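Local coordinates for protein probable sugar kinase (PDB 3KZH) that probably phosphorylates a sugar, as a pfkB-family carbohydrate kinase of the ribokinase clan, and binds beta-D-glucopyranose, at residues A[41-54]-A[72-84]. Residues are numbered along the deposited sequence; the frame is centred on the assembly and turned at random.
Sequences FGGVCRNIAENMAR and KSIVEHSKKIGYH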
ATOM      1  N   PHE A  41       2.494  -0.601  -9.128  1.00 26.16           N
ATOM      2  CA  PHE A  41       3.438  -1.711  -9.124  1.00 25.02           C
ATOM      3  C   PHE A  41       4.382  -1.632 -10.318  1.00 23.57           C
ATOM      4  O   PHE A  41       3.952  -1.436 -11.458  1.00 23.24           O
ATOM      5  CB  PHE A  41       2.695  -3.046  -9.126  1.00 23.45           C
ATOM      6  CG  PHE A  41       1.754  -3.230  -7.971  1.00 21.26           C
ATOM      7  CD1 PHE A  41       2.174  -2.997  -6.646  1.00 20.99           C
ATOM      8  CD2 PHE A  41       0.445  -3.680  -8.199  1.00 21.15           C
ATOM      9  CE1 PHE A  41       1.304  -3.210  -5.557  1.00 20.40           C
ATOM     10  CE2 PHE A  41      -0.439  -3.895  -7.114  1.00 20.28           C
ATOM     11  CZ  PHE A  41      -0.004  -3.665  -5.793  1.00 18.10           C
ATOM     12  N   GLY A  42       5.672  -1.793 -10.040  1.00 24.59           N
ATOM     13  CA  GLY A  42       6.690  -1.705 -11.070  1.00 23.06           C
ATOM     14  C   GLY A  42       7.716  -2.812 -11.029  1.00 21.45           C
ATOM     15  O   GLY A  42       7.539  -3.819 -10.338  1.00 17.15           O
ATOM     16  N   GLY A  43       8.838  -2.559 -11.709  1.00 20.52           N
ATOM     17  CA  GLY A  43       9.907  -3.535 -11.845  1.00 20.44           C
ATOM     18  C   GLY A  43       9.663  -4.170 -13.204  1.00 19.38           C
ATOM     19  O   GLY A  43       8.574  -4.689 -13.431  1.00 17.40           O
ATOM     20  N   VAL A  44      10.640  -4.086 -14.112  1.00 22.52           N
ATOM     21  CA  VAL A  44      10.555  -4.632 -15.487  1.00 22.48           C
ATOM     22  C   VAL A  44       9.995  -6.057 -15.541  1.00 20.88           C
ATOM     23  O   VAL A  44       9.020  -6.329 -16.249  1.00 15.61           O
ATOM     24  CB  VAL A  44      11.955  -4.591 -16.207  1.00 24.04           C
ATOM     25  CG1 VAL A  44      11.919  -5.308 -17.561  1.00 22.79           C
ATOM     26  CG2 VAL A  44      12.407  -3.147 -16.414  1.00 23.16           C
ATOM     27  N   CYS A  45      10.593  -6.930 -14.734  1.00 20.35           N
ATOM     28  CA  CYS A  45      10.212  -8.331 -14.644  1.00 19.75           C
ATOM     29  C   CYS A  45       8.797  -8.559 -14.132  1.00 20.72           C
ATOM     30  O   CYS A  45       8.103  -9.451 -14.627  1.00 19.33           O
ATOM     31  CB  CYS A  45      11.243  -9.082 -13.822  1.00 20.72           C
ATOM     32  SG  CYS A  45      12.856  -9.221 -14.668  1.00 15.57           S
ATOM     33  N   ARG A  46       8.345  -7.714 -13.200  1.00 21.49           N
ATOM     34  CA  ARG A  46       6.980  -7.813 -12.663  1.00 21.47           C
ATOM     35  C   ARG A  46       5.955  -7.374 -13.694  1.00 18.59           C
ATOM     36  O   ARG A  46       4.853  -7.912 -13.731  1.00 16.36           O
ATOM     37  CB  ARG A  46       6.808  -6.995 -11.371  1.00 22.49           C
ATOM     38  CG  ARG A  46       5.585  -7.424 -10.521  1.00 21.46           C
ATOM     39  CD  ARG A  46       4.746  -6.259 -10.038  1.00 25.77           C
ATOM     40  NE  ARG A  46       3.665  -5.949 -10.978  1.00 29.85           N
ATOM     41  CZ  ARG A  46       3.758  -5.070 -11.967  1.00 28.72           C
ATOM     42  NH1 ARG A  46       4.878  -4.398 -12.136  1.00 31.99           N
ATOM     43  NH2 ARG A  46       2.780  -4.936 -12.839  1.00 28.18           N
ATOM     44  N   ASN A  47       6.340  -6.404 -14.524  1.00 17.61           N
ATOM     45  CA  ASN A  47       5.501  -5.888 -15.596  1.00 20.38           C
ATOM     46  C   ASN A  47       5.397  -6.955 -16.692  1.00 20.72           C
ATOM     47  O   ASN A  47       4.309  -7.189 -17.212  1.00 20.45           O
ATOM     48  CB  ASN A  47       6.080  -4.582 -16.193  1.00 22.85           C
ATOM     49  CG  ASN A  47       6.283  -3.470 -15.154  1.00 26.38           C
ATOM     50  OD1 ASN A  47       5.480  -3.288 -14.247  1.00 26.87           O
ATOM     51  ND2 ASN A  47       7.365  -2.716 -15.305  1.00 26.24           N
ATOM     52  N   ILE A  48       6.514  -7.627 -17.002  1.00 19.04           N
ATOM     53  CA  ILE A  48       6.540  -8.682 -18.031  1.00 19.16           C
ATOM     54  C   ILE A  48       5.582  -9.813 -17.634  1.00 17.55           C
ATOM     55  O   ILE A  48       4.693 -10.164 -18.413  1.00 10.91           O
ATOM     56  CB  ILE A  48       7.988  -9.251 -18.290  1.00 18.37           C
ATOM     57  CG1 ILE A  48       8.875  -8.173 -18.919  1.00 20.07           C
ATOM     58  CG2 ILE A  48       7.949 -10.461 -19.226  1.00 16.68           C
ATOM     59  CD1 ILE A  48      10.364  -8.513 -19.003  1.00 17.37           C
ATOM     60  N   ALA A  49       5.743 -10.305 -16.400  1.00 14.33           N
ATOM     61  CA  ALA A  49       4.917 -11.365 -15.823  1.00 15.44           C
ATOM     62  C   ALA A  49       3.425 -11.026 -15.816  1.00 16.22           C
ATOM     63  O   ALA A  49       2.602 -11.898 -16.112  1.00 13.80           O
ATOM     64  CB  ALA A  49       5.383 -11.678 -14.429  1.00 12.69           C
ATOM     65  N   GLU A  50       3.090  -9.757 -15.539  1.00 17.92           N
ATOM     66  CA  GLU A  50       1.688  -9.300 -15.539  1.00 19.85           C
ATOM     67  C   GLU A  50       1.108  -9.360 -16.953  1.00 18.97           C
ATOM     68  O   GLU A  50       0.064  -9.991 -17.154  1.00 18.35           O
ATOM     69  CB  GLU A  50       1.496  -7.878 -14.950  1.00 18.93           C
ATOM     70  CG  GLU A  50       0.012  -7.604 -14.616  1.00 21.76           C
ATOM     71  CD  GLU A  50      -0.372  -6.170 -14.249  1.00 22.73           C
ATOM     72  OE1 GLU A  50       0.418  -5.433 -13.629  1.00 20.88           O
ATOM     73  OE2 GLU A  50      -1.520  -5.784 -14.558  1.00 24.13           O
ATOM     74  N   ASN A  51       1.829  -8.779 -17.919  1.00 16.35           N
ATOM     75  CA  ASN A  51       1.429  -8.750 -19.338  1.00 17.23           C
ATOM     76  C   ASN A  51       1.221 -10.166 -19.919  1.00 15.66           C
ATOM     77  O   ASN A  51       0.317 -10.386 -20.724  1.00 13.40           O
ATOM     78  CB  ASN A  51       2.481  -8.024 -20.194  1.00 17.72           C
ATOM     79  CG  ASN A  51       2.538  -6.532 -19.949  1.00 18.14           C
ATOM     80  OD1 ASN A  51       3.510  -6.013 -19.382  1.00 10.96           O
ATOM     81  ND2 ASN A  51       1.533  -5.823 -20.437  1.00 19.77           N
HETATM   82  N   MSE A  52       2.040 -11.113 -19.440  1.00 14.87           N
HETATM   83  CA  MSE A  52       2.019 -12.531 -19.834  1.00 15.79           C
HETATM   84  C   MSE A  52       0.773 -13.254 -19.307  1.00 13.89           C
HETATM   85  O   MSE A  52       0.077 -13.943 -20.053  1.00  8.73           O
HETATM   86  CB  MSE A  52       3.274 -13.254 -19.315  1.00 18.49           C
HETATM   87  CG  MSE A  52       4.431 -13.301 -20.284  1.00 22.85           C
HETATM   88 SE   MSE A  52       5.919 -14.369 -19.697  1.00 24.26          SE
HETATM   89  CE  MSE A  52       7.244 -13.731 -21.004  1.00 21.49           C
ATOM     90  N   ALA A  53       0.505 -13.082 -18.015  1.00 11.08           N
ATOM     91  CA  ALA A  53      -0.645 -13.680 -17.338  1.00 14.86           C
ATOM     92  C   ALA A  53      -1.945 -13.090 -17.898  1.00 15.09           C
ATOM     93  O   ALA A  53      -2.949 -13.801 -18.040  1.00 14.22           O
ATOM     94  CB  ALA A  53      -0.544 -13.431 -15.845  1.00  9.50           C
ATOM     95  N   ARG A  54      -1.882 -11.810 -18.286  1.00 14.54           N
ATOM     96  CA  ARG A  54      -3.021 -11.095 -18.867  1.00 17.30           C
ATOM     97  C   ARG A  54      -3.465 -11.655 -20.216  1.00 18.51           C
ATOM     98  O   ARG A  54      -4.643 -11.617 -20.533  1.00 17.18           O
ATOM     99  CB  ARG A  54      -2.717  -9.595 -19.003  1.00 17.10           C
ATOM    100  CG  ARG A  54      -3.059  -8.797 -17.747  1.00 16.27           C
ATOM    101  CD  ARG A  54      -2.665  -7.333 -17.856  1.00 13.59           C
ATOM    102  NE  ARG A  54      -3.181  -6.548 -16.734  1.00 13.09           N
ATOM    103  CZ  ARG A  54      -4.373  -5.946 -16.714  1.00 15.78           C
ATOM    104  NH1 ARG A  54      -5.184  -6.024 -17.757  1.00 16.40           N
ATOM    105  NH2 ARG A  54      -4.772  -5.299 -15.634  1.00 16.62           N
ATOM    106  N   LYS A  72       2.202  -8.098   0.659  1.00 30.84           N
ATOM    107  CA  LYS A  72       0.839  -8.639   0.582  1.00 33.54           C
ATOM    108  C   LYS A  72       0.063  -8.027  -0.589  1.00 31.82           C
ATOM    109  O   LYS A  72      -0.811  -8.681  -1.166  1.00 32.02           O
ATOM    110  CB  LYS A  72       0.070  -8.384   1.885  1.00 36.05           C
ATOM    111  CG  LYS A  72       0.773  -8.887   3.121  1.00 40.04           C
ATOM    112  CD  LYS A  72      -0.056  -8.669   4.378  1.00 41.64           C
ATOM    113  CE  LYS A  72       0.837  -8.581   5.607  1.00 43.04           C
ATOM    114  NZ  LYS A  72       1.844  -9.681   5.685  1.00 46.05           N
ATOM    115  N   SER A  73       0.418  -6.789  -0.942  1.00 29.79           N
ATOM    116  CA  SER A  73      -0.204  -6.045  -2.045  1.00 31.16           C
ATOM    117  C   SER A  73       0.136  -6.685  -3.395  1.00 30.33           C
ATOM    118  O   SER A  73      -0.749  -6.905  -4.227  1.00 28.14           O
ATOM    119  CB  SER A  73       0.265  -4.589  -2.042  1.00 30.96           C
ATOM    120  OG  SER A  73      -0.112  -3.917  -0.864  1.00 32.63           O
ATOM    121  N   ILE A  74       1.422  -7.002  -3.576  1.00 30.15           N
ATOM    122  CA  ILE A  74       1.947  -7.649  -4.787  1.00 29.84           C
ATOM    123  C   ILE A  74       1.306  -9.037  -4.926  1.00 28.34           C
ATOM    124  O   ILE A  74       0.722  -9.333  -5.968  1.00 29.93           O
ATOM    125  CB  ILE A  74       3.507  -7.807  -4.735  1.00 29.59           C
ATOM    126  CG1 ILE A  74       4.202  -6.446  -4.628  1.00 29.00           C
ATOM    127  CG2 ILE A  74       4.033  -8.569  -5.963  1.00 25.87           C
ATOM    128  CD1 ILE A  74       4.410  -5.693  -5.946  1.00 30.62           C
ATOM    129  N   VAL A  75       1.345  -9.832  -3.850  1.00 25.41           N
ATOM    130  CA  VAL A  75       0.784 -11.184  -3.837  1.00 23.15           C
ATOM    131  C   VAL A  75      -0.691 -11.201  -4.197  1.00 22.90           C
ATOM    132  O   VAL A  75      -1.104 -11.994  -5.045  1.00 18.37           O
ATOM    133  CB  VAL A  75       1.032 -11.925  -2.486  1.00 23.21           C
ATOM    134  CG1 VAL A  75       0.506 -13.362  -2.552  1.00 24.58           C
ATOM    135  CG2 VAL A  75       2.482 -11.996  -2.192  1.00 21.43           C
ATOM    136  N   GLU A  76      -1.461 -10.278  -3.616  1.00 24.27           N
ATOM    137  CA  GLU A  76      -2.892 -10.177  -3.912  1.00 24.31           C
ATOM    138  C   GLU A  76      -3.168  -9.805  -5.365  1.00 21.46           C
ATOM    139  O   GLU A  76      -4.074 -10.362  -5.982  1.00 18.54           O
ATOM    140  CB  GLU A  76      -3.604  -9.194  -2.966  1.00 26.79           C
ATOM    141  CG  GLU A  76      -3.998  -9.789  -1.603  1.00 32.12           C
ATOM    142  CD  GLU A  76      -4.832 -11.074  -1.714  1.00 35.24           C
ATOM    143  OE1 GLU A  76      -5.906 -11.053  -2.365  1.00 37.88           O
ATOM    144  OE2 GLU A  76      -4.397 -12.108  -1.164  1.00 34.82           O
ATOM    145  N   HIS A  77      -2.330  -8.929  -5.928  1.00 21.14           N
ATOM    146  CA  HIS A  77      -2.473  -8.516  -7.327  1.00 21.86           C
ATOM    147  C   HIS A  77      -2.120  -9.683  -8.258  1.00 21.53           C
ATOM    148  O   HIS A  77      -2.766  -9.871  -9.282  1.00 18.92           O
ATOM    149  CB  HIS A  77      -1.596  -7.297  -7.620  1.00 20.14           C
ATOM    150  CG  HIS A  77      -1.771  -6.735  -8.998  1.00 17.86           C
ATOM    151  ND1 HIS A  77      -2.902  -6.047  -9.384  1.00 15.76           N
ATOM    152  CD2 HIS A  77      -0.954  -6.744 -10.076  1.00 15.95           C
ATOM    153  CE1 HIS A  77      -2.769  -5.655 -10.639  1.00 16.38           C
ATOM    154  NE2 HIS A  77      -1.597  -6.066 -11.080  1.00 18.50           N
ATOM    155  N   SER A  78      -1.153 -10.501  -7.833  1.00 22.86           N
ATOM    156  CA  SER A  78      -0.720 -11.674  -8.585  1.00 25.33           C
ATOM    157  C   SER A  78      -1.775 -12.770  -8.652  1.00 25.54           C
ATOM    158  O   SER A  78      -1.883 -13.460  -9.663  1.00 23.35           O
ATOM    159  CB  SER A  78       0.615 -12.209  -8.047  1.00 27.10           C
ATOM    160  OG  SER A  78       0.519 -12.827  -6.780  1.00 29.53           O
ATOM    161  N   LYS A  79      -2.566 -12.896  -7.584  1.00 26.32           N
ATOM    162  CA  LYS A  79      -3.652 -13.882  -7.515  1.00 28.81           C
ATOM    163  C   LYS A  79      -4.855 -13.399  -8.327  1.00 26.35           C
ATOM    164  O   LYS A  79      -5.597 -14.211  -8.875  1.00 26.25           O
ATOM    165  CB  LYS A  79      -4.075 -14.148  -6.066  1.00 31.03           C
ATOM    166  CG  LYS A  79      -3.038 -14.878  -5.217  1.00 35.12           C
ATOM    167  CD  LYS A  79      -3.478 -14.884  -3.769  1.00 37.50           C
ATOM    168  CE  LYS A  79      -2.535 -15.660  -2.887  1.00 41.26           C
ATOM    169  NZ  LYS A  79      -2.876 -15.484  -1.440  1.00 44.91           N
ATOM    170  N   LYS A  80      -5.014 -12.079  -8.425  1.00 25.07           N
ATOM    171  CA  LYS A  80      -6.101 -11.465  -9.187  1.00 26.01           C
ATOM    172  C   LYS A  80      -5.843 -11.599 -10.697  1.00 24.55           C
ATOM    173  O   LYS A  80      -6.741 -11.999 -11.445  1.00 22.12           O
ATOM    174  CB  LYS A  80      -6.250  -9.990  -8.796  1.00 28.81           C
ATOM    175  CG  LYS A  80      -7.343  -9.221  -9.535  1.00 31.94           C
ATOM    176  CD  LYS A  80      -7.194  -7.720  -9.339  1.00 35.82           C
ATOM    177  CE  LYS A  80      -8.103  -6.970 -10.296  1.00 38.90           C
ATOM    178  NZ  LYS A  80      -7.932  -5.494 -10.241  1.00 41.80           N
ATOM    179  N   ILE A  81      -4.612 -11.287 -11.123  1.00 22.36           N
ATOM    180  CA  ILE A  81      -4.218 -11.360 -12.533  1.00 22.26           C
ATOM    181  C   ILE A  81      -3.878 -12.791 -12.968  1.00 21.66           C
ATOM    182  O   ILE A  81      -4.320 -13.247 -14.028  1.00 21.20           O
ATOM    183  CB  ILE A  81      -3.045 -10.378 -12.859  1.00 21.50           C
ATOM    184  CG1 ILE A  81      -3.429  -8.923 -12.526  1.00 22.78           C
ATOM    185  CG2 ILE A  81      -2.617 -10.492 -14.331  1.00 20.89           C
ATOM    186  CD1 ILE A  81      -4.700  -8.370 -13.236  1.00 22.47           C
ATOM    187  N   GLY A  82      -3.094 -13.493 -12.162  1.00 20.55           N
ATOM    188  CA  GLY A  82      -2.757 -14.858 -12.524  1.00 21.20           C
ATOM    189  C   GLY A  82      -1.302 -15.202 -12.723  1.00 17.99           C
ATOM    190  O   GLY A  82      -1.016 -16.207 -13.373  1.00 17.73           O
ATOM    191  N   TYR A  83      -0.389 -14.351 -12.252  1.00 17.35           N
ATOM    192  CA  TYR A  83       1.039 -14.656 -12.354  1.00 17.89           C
ATOM    193  C   TYR A  83       1.442 -15.237 -10.997  1.00 19.78           C
ATOM    194  O   TYR A  83       1.365 -14.572  -9.963  1.00 17.60           O
ATOM    195  CB  TYR A  83       1.896 -13.458 -12.839  1.00 16.21           C
ATOM    196  CG  TYR A  83       1.798 -12.136 -12.094  1.00 16.81           C
ATOM    197  CD1 TYR A  83       2.817 -11.735 -11.214  1.00 17.10           C
ATOM    198  CD2 TYR A  83       0.717 -11.253 -12.301  1.00 20.50           C
ATOM    199  CE1 TYR A  83       2.772 -10.485 -10.547  1.00 17.90           C
ATOM    200  CE2 TYR A  83       0.660  -9.985 -11.636  1.00 19.51           C
ATOM    201  CZ  TYR A  83       1.697  -9.621 -10.755  1.00 20.29           C
ATOM    202  OH  TYR A  83       1.627  -8.446 -10.032  1.00 17.38           O
ATOM    203  N   HIS A  84       1.737 -16.536 -11.018  1.00 21.17           N
ATOM    204  CA  HIS A  84       2.082 -17.330  -9.834  1.00 19.13           C
ATOM    205  C   HIS A  84       3.436 -17.025  -9.212  1.00 18.37           C
ATOM    206  O   HIS A  84       4.488 -17.306  -9.778  1.00 15.62           O
ATOM    207  CB  HIS A  84       1.920 -18.807 -10.174  1.00 20.01           C
ATOM    208  CG  HIS A  84       0.625 -19.112 -10.865  1.00 25.80           C
ATOM    209  ND1 HIS A  84      -0.599 -19.010 -10.230  1.00 26.44           N
ATOM    210  CD2 HIS A  84       0.354 -19.433 -12.152  1.00 26.07           C
ATOM    211  CE1 HIS A  84      -1.563 -19.252 -11.100  1.00 24.63           C
ATOM    212  NE2 HIS A  84      -1.015 -19.511 -12.271  1.00 25.13           N
TER
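Between F41 and H77 two rings meet obliquely, their planes 49° apart and their centroids separated by 5.1 Å. CE2 of F41 comes within 3.6 Å of H77 CB, while CD1 of the same ring rests 3.6 Å from the terminal CD1 of I74. H77 thereby carries F41 on one face and its own helix neighbour I81, through CG1, on the opposite face. A chi1 of -175° carries the imidazole across to helix 44-54, where NE2 gives a weak hydrogen bond of 3.3 Å to E50 OE1; carboxylate and imidazole stand nearly perpendicular.

The contact exemplifies how a buried acid can organise basic side chains. E50 forms a salt-bridge network with two arginines: OE1 uses its anti lone pair for R46 NH2, lying in the guanidinium plane, while OE2 takes R54 NE at 2.8 Å, so the carboxylate probably stays ionised. R46 bends at chi2 and chi3, which brings NE to Y83 OH at 3.4 Å, a weak hydrogen bond made at the guanidinium edge. The tyrosine lies almost parallel to the E50 carboxylate, but meets that residue through CE2 against CG. Near the helix ends, A53 CB packs 3.9 Å from I81 CG2 and settles against the turn at G82.

The two helices, 25° apart, alternate with strands 59-62 and 83-84 in the ribokinase-type alpha/beta fold; 83-84, outermost in the large sheet, pairs parallel with 59-62, whose F61 meets A49 and Y83. Helix 255-268 packs against V44, N51 and M52, while F41, next to last in strand 32-42, touches E69 of the second subunit.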